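Local coordinates for protein pyrroline carboxylate reductase (Plasmodium falciparum, PDB 2RCY) that probably catalyses the NADPH-dependent reduction of pyrroline-5-carboxylate to proline, and binds NADP, at residues Gly204-Glu207 / Met208-Ser212; Tyr235-Lys239 / Asn240-Tyr244; Ala252-Glu255 / Lys256-Met260. All coordinates share one frame; numbering follows the deposited sequence.

The three contacts follow one another along the chain, and all lie in the all-helical dimerisation region. Contact 1 is the C-terminal end of helix 191-211. Contact 2 is the turn that joins helix 229-239 to helix 242-260. Contact 3 is the far end of that same helix 242-260. The centres of contacts 1 and 2 are about 23 Å apart, those of 2 and 3 about 25 Å, and those of 1 and 3 about 31 Å. No two of them touch. Each packs against a second subunit, so all three lie at subunit interfaces. Contacts 1 and 3 also lie near residues that bind NADP.

Contact 1. Residues Gly204-Glu207 / Met208-Ser212; sequences GSVE and MVKKS
The backbone of Gly-204 to Lys-211 is regular alpha helix, with four successive i to i+4 bonds running from Met-208 N to Gly-204 O through to Lys-211 N to Glu-207 O (3.0 Å), before Ser-212 leaves helical geometry. Glu-207 and Lys-211 meet one turn apart. The Glu-207 chain bends at chi2 (74°) and crosses the extended Lys-211 chain at an angle, with CG and OE2 near the lysine end. Glu-207 OE2 is 3.7 Å from Lys-211 CE but 4.1 Å from Lys-211 NZ, and Lys-211 NZ lies 3.8 Å from Glu-207 CG. The opposite charges are near each other without forming a salt bridge. Val-206 and Lys-210 run side by side. The CG1 branch of Val-206 touches Lys-210 CE at 3.9 Å, and Lys-210 CG rests 3.4 Å from Val-206 O. Selenomethionine Met-208 sets CG 3.1 Å from Gly-204 O, then bends away. Val-209 turns CG2 back to Ser-205 O, at 3.2 Å.

Ser-205 OG bonds back to Thr-201 O. Val-209 faces helix 216-223, which carries Asn-222, an NADP-binding residue. Val-206 faces the second subunit, and Met-208 packs on both. The chemistry implies an apolar side given to packing, while the Glu-207/Lys-211 attraction is probably weak, since the charged atoms stay beyond salt-bridge distance.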
loop_
_atom_site.group_PDB
_atom_site.type_symbol
_atom_site.label_atom_id
_atom_site.label_comp_id
_atom_site.label_asym_id
_atom_site.label_seq_id
_atom_site.Cartn_x
_atom_site.Cartn_y
_atom_site.Cartn_z
ATOM N N GLY A 204 1.003 26.849 23.368
ATOM C CA GLY A 204 2.100 26.543 24.277
ATOM C C GLY A 204 3.312 25.951 23.584
ATOM O O GLY A 204 4.447 26.255 23.951
ATOM N N SER A 205 3.067 25.109 22.582
ATOM C CA SER A 205 4.134 24.461 21.818
ATOM C C SER A 205 4.949 25.459 20.996
ATOM O O SER A 205 6.178 25.389 20.976
ATOM C CB SER A 205 3.561 23.376 20.907
ATOM O OG SER A 205 2.859 22.403 21.655
ATOM N N VAL A 206 4.257 26.380 20.325
ATOM C CA VAL A 206 4.897 27.441 19.541
ATOM C C VAL A 206 5.777 28.322 20.432
ATOM O O VAL A 206 6.917 28.631 20.080
ATOM C CB VAL A 206 3.845 28.298 18.780
ATOM C CG1 VAL A 206 4.486 29.519 18.130
ATOM C CG2 VAL A 206 3.142 27.458 17.728
ATOM N N GLU A 207 5.243 28.697 21.594
ATOM C CA GLU A 207 5.960 29.521 22.563
ATOM C C GLU A 207 7.225 28.837 23.079
ATOM O O GLU A 207 8.246 29.493 23.300
ATOM C CB GLU A 207 5.045 29.880 23.735
ATOM C CG GLU A 207 5.311 31.256 24.325
ATOM C CD GLU A 207 4.808 32.380 23.434
ATOM O OE1 GLU A 207 3.613 32.360 23.067
ATOM O OE2 GLU A 207 5.607 33.284 23.104
HETATM N N MSE A 208 7.148 27.520 23.269
HETATM C CA MSE A 208 8.291 26.715 23.696
HETATM C C MSE A 208 9.423 26.753 22.672
HETATM O O MSE A 208 10.588 26.861 23.041
HETATM C CB MSE A 208 7.870 25.267 23.943
HETATM C CG MSE A 208 7.045 25.039 25.203
HETATM SE SE MSE A 208 8.038 25.186 26.880
HETATM C CE MSE A 208 9.535 24.020 26.473
ATOM N N VAL A 209 9.068 26.664 21.391
ATOM C CA VAL A 209 10.041 26.722 20.299
ATOM C C VAL A 209 10.743 28.083 20.263
ATOM O O VAL A 209 11.965 28.157 20.118
ATOM C CB VAL A 209 9.385 26.421 18.921
ATOM C CG1 VAL A 209 10.422 26.455 17.802
ATOM C CG2 VAL A 209 8.685 25.071 18.940
ATOM N N LYS A 210 9.959 29.150 20.413
ATOM C CA LYS A 210 10.469 30.521 20.364
ATOM C C LYS A 210 11.422 30.834 21.512
ATOM O O LYS A 210 12.480 31.430 21.303
ATOM C CB LYS A 210 9.315 31.524 20.381
ATOM C CG LYS A 210 8.469 31.542 19.126
ATOM C CD LYS A 210 7.453 32.666 19.189
ATOM C CE LYS A 210 6.640 32.743 17.913
ATOM N NZ LYS A 210 5.692 33.891 17.937
ATOM N N LYS A 211 11.044 30.415 22.718
ATOM C CA LYS A 211 11.750 30.806 23.938
ATOM C C LYS A 211 12.886 29.867 24.340
ATOM O O LYS A 211 13.851 30.300 24.971
ATOM C CB LYS A 211 10.762 30.971 25.096
ATOM C CG LYS A 211 9.872 32.195 24.972
ATOM C CD LYS A 211 8.875 32.273 26.111
ATOM C CE LYS A 211 7.978 33.492 25.972
ATOM N NZ LYS A 211 6.885 33.488 26.984
ATOM N N SER A 212 12.768 28.593 23.981
ATOM C CA SER A 212 13.780 27.599 24.342
ATOM C C SER A 212 15.015 27.668 23.450
ATOM O O SER A 212 14.924 28.003 22.266
ATOM C CB SER A 212 13.193 26.185 24.315
ATOM O OG SER A 212 14.183 25.212 24.598
#

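Contact 2. Residues Tyr235-Lys239 / Asn240-Tyr244; sequences YSLEK and NSFKY
Leu-237 lays its CD2 methyl against the Phe-242 ring at an oblique angle, 3.6 Å from Phe-242 CD1. The two side chains lie side by side and point the same way. With chi1 at 177°, Phe-242 CG points away from its backbone N, and the ring runs alongside Leu-237. Phe-242 CB also sits 3.2 Å from Leu-237 O. Both residues are buried against the second subunit: Leu-237 packs on Ala-249 of that subunit, and Phe-242 on Phe-176 of the same subunit.

Asn-240 turns its amide back over the last helical turn. Its ND2 gives a hydrogen to water 1 at 2.7 Å. The same water is bonded to Ser-236 OG and makes a weak bond to Ser-236 O. Asn-240 ND2 also bonds Asn-248 OD1 of the second subunit, so ND2 has two partners, the water and that asparagine. Beside it, Lys-239 CG comes within 4.1 Å of Asn-240 OD1.

The turn is a Schellman motif that ends helix 229-239, with Ser-241 as its C-prime residue at positive phi (51°). Phe-242 N bonds Leu-237 O at 2.8 Å, nearly along the C=O axis. Ser-241 N bonds Glu-238 O at 3.2 Å, but comes from above the carbonyl plane, 74° out of it. Helix 242-260 starts directly after, with Ser-241 at its N-cap position. The Ser-241 side chain makes no capping bond; its OG bonds Ser-241 OG of a third subunit instead. Water 2 takes a hydrogen from Lys-243 N at 3.1 Å. Lys-243 NZ makes salt bridges to Glu-178 and Asp-182 of the second subunit.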
loop_
_atom_site.group_PDB
_atom_site.type_symbol
_atom_site.label_atom_id
_atom_site.label_comp_id
_atom_site.label_asym_id
_atom_site.label_seq_id
_atom_site.Cartn_x
_atom_site.Cartn_y
_atom_site.Cartn_z
ATOM N N TYR A 235 4.846 7.012 17.446
ATOM C CA TYR A 235 5.069 5.782 16.688
ATOM C C TYR A 235 4.020 5.627 15.589
ATOM O O TYR A 235 4.328 5.178 14.482
ATOM C CB TYR A 235 5.005 4.598 17.655
ATOM C CG TYR A 235 5.353 3.239 17.093
ATOM C CD1 TYR A 235 6.651 2.937 16.689
ATOM C CD2 TYR A 235 4.389 2.234 17.019
ATOM C CE1 TYR A 235 6.974 1.680 16.195
ATOM C CE2 TYR A 235 4.702 0.971 16.530
ATOM C CZ TYR A 235 5.996 0.703 16.120
ATOM O OH TYR A 235 6.313 -0.542 15.633
ATOM N N SER A 236 2.786 6.012 15.909
ATOM C CA SER A 236 1.677 5.989 14.964
ATOM C C SER A 236 1.874 6.997 13.829
ATOM O O SER A 236 1.582 6.694 12.671
ATOM C CB SER A 236 0.362 6.262 15.695
ATOM O OG SER A 236 -0.731 6.291 14.796
ATOM N N LEU A 237 2.367 8.188 14.171
ATOM C CA LEU A 237 2.651 9.238 13.186
ATOM C C LEU A 237 3.768 8.833 12.229
ATOM O O LEU A 237 3.740 9.189 11.049
ATOM C CB LEU A 237 3.018 10.555 13.880
ATOM C CG LEU A 237 1.929 11.382 14.570
ATOM C CD1 LEU A 237 2.555 12.577 15.270
ATOM C CD2 LEU A 237 0.849 11.845 13.596
ATOM N N GLU A 238 4.747 8.095 12.747
ATOM C CA GLU A 238 5.849 7.580 11.939
ATOM C C GLU A 238 5.379 6.477 10.997
ATOM O O GLU A 238 5.808 6.412 9.844
ATOM C CB GLU A 238 6.982 7.060 12.832
ATOM C CG GLU A 238 7.655 8.119 13.696
ATOM C CD GLU A 238 8.269 9.255 12.893
ATOM O OE1 GLU A 238 8.235 10.403 13.385
ATOM O OE2 GLU A 238 8.793 9.008 11.784
ATOM N N LYS A 239 4.500 5.614 11.504
ATOM C CA LYS A 239 3.912 4.527 10.730
ATOM C C LYS A 239 3.201 5.060 9.490
ATOM O O LYS A 239 3.357 4.521 8.394
ATOM C CB LYS A 239 2.926 3.741 11.604
ATOM C CG LYS A 239 2.392 2.459 10.979
ATOM C CD LYS A 239 1.409 1.772 11.916
ATOM C CE LYS A 239 0.974 0.414 11.384
ATOM N NZ LYS A 239 0.099 0.513 10.180
ATOM N N ASN A 240 2.432 6.129 9.677
ATOM C CA ASN A 240 1.617 6.702 8.616
ATOM C C ASN A 240 2.297 7.860 7.881
ATOM O O ASN A 240 1.634 8.641 7.193
ATOM C CB ASN A 240 0.256 7.129 9.176
ATOM C CG ASN A 240 -0.556 5.957 9.706
ATOM O OD1 ASN A 240 -0.472 4.842 9.193
ATOM N ND2 ASN A 240 -1.354 6.210 10.735
ATOM N N SER A 241 3.621 7.952 8.028
ATOM C CA SER A 241 4.451 8.938 7.327
ATOM C C SER A 241 3.935 10.370 7.466
ATOM O O SER A 241 3.752 11.071 6.467
ATOM C CB SER A 241 4.602 8.568 5.844
ATOM O OG SER A 241 5.147 7.274 5.692
ATOM N N PHE A 242 3.704 10.792 8.707
ATOM C CA PHE A 242 3.202 12.137 9.002
ATOM C C PHE A 242 4.130 13.219 8.457
ATOM O O PHE A 242 3.672 14.174 7.830
ATOM C CB PHE A 242 2.999 12.304 10.512
ATOM C CG PHE A 242 2.549 13.677 10.924
ATOM C CD1 PHE A 242 1.229 14.075 10.748
ATOM C CD2 PHE A 242 3.442 14.566 11.514
ATOM C CE1 PHE A 242 0.809 15.342 11.139
ATOM C CE2 PHE A 242 3.032 15.835 11.909
ATOM C CZ PHE A 242 1.714 16.223 11.721
ATOM N N LYS A 243 5.428 13.051 8.697
ATOM C CA LYS A 243 6.450 13.985 8.230
ATOM C C LYS A 243 6.435 14.135 6.709
ATOM O O LYS A 243 6.357 15.254 6.197
ATOM C CB LYS A 243 7.834 13.537 8.705
ATOM C CG LYS A 243 8.924 14.578 8.531
ATOM C CD LYS A 243 10.151 14.199 9.330
ATOM C CE LYS A 243 10.898 15.425 9.788
ATOM N NZ LYS A 243 12.232 15.076 10.334
ATOM N N TYR A 244 6.498 13.007 6.002
ATOM C CA TYR A 244 6.467 12.998 4.544
ATOM C C TYR A 244 5.183 13.611 3.988
ATOM O O TYR A 244 5.220 14.341 2.997
ATOM C CB TYR A 244 6.651 11.578 3.996
ATOM C CG TYR A 244 6.365 11.470 2.514
ATOM C CD1 TYR A 244 7.265 11.970 1.573
ATOM C CD2 TYR A 244 5.186 10.885 2.053
ATOM C CE1 TYR A 244 7.003 11.882 0.212
ATOM C CE2 TYR A 244 4.914 10.793 0.692
ATOM C CZ TYR A 244 5.828 11.296 -0.222
ATOM O OH TYR A 244 5.571 11.207 -1.571
HETATM O O HOH W 1 -0.915 7.988 12.700
HETATM O O HOH W 2 6.672 10.580 10.002
#

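Contact 3. Residues Ala252-Glu255 / Lys256-Met260; sequences AACE and KSKAM
Cys-254 and Lys-258 approach each other loosely, one turn apart, in a continuous alpha helix with i to i+4 bonds. This is the C-terminal part of helix 242-260, the last helix of the dimerisation region. Four backbone bonds cross between the segments. Lys-256 N reaches Ala-252 O, Ser-257 N reaches Ala-253 O, Lys-258 N reaches Cys-254 O, and Ala-259 N reaches Glu-255 O. The last is the shortest, 2.8 Å from Ala-259 N to Glu-255 O. Met-260 N continues the pattern to Lys-256 O.

Contacts between side chains are sparse. Cys-254 SG comes no nearer than 4.4 Å to Lys-258 CE. The lysine chain is extended, with its CG beside its own backbone N (chi1 -76°), and this lays it back along the helix toward the cysteine. Other side chains touch the backbone of the preceding turn. Lys-258 CG lies 3.6 Å from Cys-254 O, and Lys-256 CB lies 3.5 Å from Ala-253 O. The Lys-256 chain then bends at chi2 (68°) and leads away.

The buried side packs on helix 159-167, with Ala-253 on Ala-164 and Cys-254 on Ile-161. Ala-253, Ser-257 and selenomethionine Met-260 pack on Ile-229 of the second subunit, and Lys-256 on its Val-232. The side chain of Ser-257 is about 6 Å from Gly-92, which binds NADP.

The buried hydroxyl has its own partner. Ser-257 OG hydrogen-bonds Asp-160 OD1, while Ser-257 CB sits 3.6 Å from Cys-254 O.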
loop_
_atom_site.group_PDB
_atom_site.type_symbol
_atom_site.label_atom_id
_atom_site.label_comp_id
_atom_site.label_asym_id
_atom_site.label_seq_id
_atom_site.Cartn_x
_atom_site.Cartn_y
_atom_site.Cartn_z
ATOM N N ALA A 252 4.237 20.015 -3.170
ATOM C CA ALA A 252 3.206 20.004 -4.211
ATOM C C ALA A 252 2.674 21.411 -4.476
ATOM O O ALA A 252 2.444 21.789 -5.626
ATOM C CB ALA A 252 2.069 19.067 -3.833
ATOM N N ALA A 253 2.483 22.174 -3.400
ATOM C CA ALA A 253 2.087 23.576 -3.486
ATOM C C ALA A 253 3.193 24.425 -4.122
ATOM O O ALA A 253 2.916 25.303 -4.939
ATOM C CB ALA A 253 1.724 24.107 -2.107
ATOM N N CYS A 254 4.441 24.141 -3.751
ATOM C CA CYS A 254 5.607 24.842 -4.286
ATOM C C CYS A 254 5.751 24.656 -5.801
ATOM O O CYS A 254 6.134 25.595 -6.510
ATOM C CB CYS A 254 6.877 24.384 -3.563
ATOM S SG CYS A 254 8.399 25.179 -4.124
ATOM N N GLU A 255 5.438 23.452 -6.281
ATOM C CA GLU A 255 5.477 23.126 -7.709
ATOM C C GLU A 255 4.379 23.855 -8.476
ATOM O O GLU A 255 4.574 24.271 -9.620
ATOM C CB GLU A 255 5.320 21.619 -7.925
ATOM C CG GLU A 255 6.545 20.784 -7.582
ATOM C CD GLU A 255 6.332 19.299 -7.836
ATOM O OE1 GLU A 255 6.694 18.490 -6.957
ATOM O OE2 GLU A 255 5.799 18.941 -8.910
ATOM N N LYS A 256 3.216 23.987 -7.839
ATOM C CA LYS A 256 2.064 24.658 -8.439
ATOM C C LYS A 256 2.326 26.158 -8.587
ATOM O O LYS A 256 1.935 26.763 -9.587
ATOM C CB LYS A 256 0.792 24.395 -7.621
ATOM C CG LYS A 256 -0.464 25.120 -8.112
ATOM C CD LYS A 256 -0.953 24.611 -9.466
ATOM C CE LYS A 256 -2.190 25.367 -9.914
ATOM N NZ LYS A 256 -2.784 24.806 -11.155
ATOM N N SER A 257 2.993 26.740 -7.591
ATOM C CA SER A 257 3.423 28.135 -7.642
ATOM C C SER A 257 4.406 28.374 -8.793
ATOM O O SER A 257 4.333 29.396 -9.478
ATOM C CB SER A 257 4.051 28.543 -6.307
ATOM O OG SER A 257 4.431 29.908 -6.306
ATOM N N LYS A 258 5.312 27.422 -9.002
ATOM C CA LYS A 258 6.296 27.499 -10.082
ATOM C C LYS A 258 5.695 27.205 -11.455
ATOM O O LYS A 258 6.150 27.751 -12.461
ATOM C CB LYS A 258 7.477 26.567 -9.808
ATOM C CG LYS A 258 8.437 27.101 -8.764
ATOM C CD LYS A 258 9.628 26.190 -8.561
ATOM C CE LYS A 258 10.588 26.784 -7.542
ATOM N NZ LYS A 258 11.737 25.877 -7.260
ATOM N N ALA A 259 4.678 26.345 -11.490
ATOM C CA ALA A 259 3.972 26.012 -12.729
ATOM C C ALA A 259 3.212 27.219 -13.273
ATOM O O ALA A 259 3.224 27.478 -14.479
ATOM C CB ALA A 259 3.024 24.839 -12.509
HETATM N N MSE A 260 2.554 27.948 -12.376
HETATM C CA MSE A 260 1.876 29.194 -12.723
HETATM C C MSE A 260 2.906 30.277 -13.048
HETATM O O MSE A 260 2.616 31.222 -13.787
HETATM C CB MSE A 260 0.964 29.648 -11.579
HETATM C CG MSE A 260 -0.108 28.633 -11.196
HETATM SE SE MSE A 260 -0.965 29.017 -9.483
HETATM C CE MSE A 260 -2.346 30.246 -10.104
#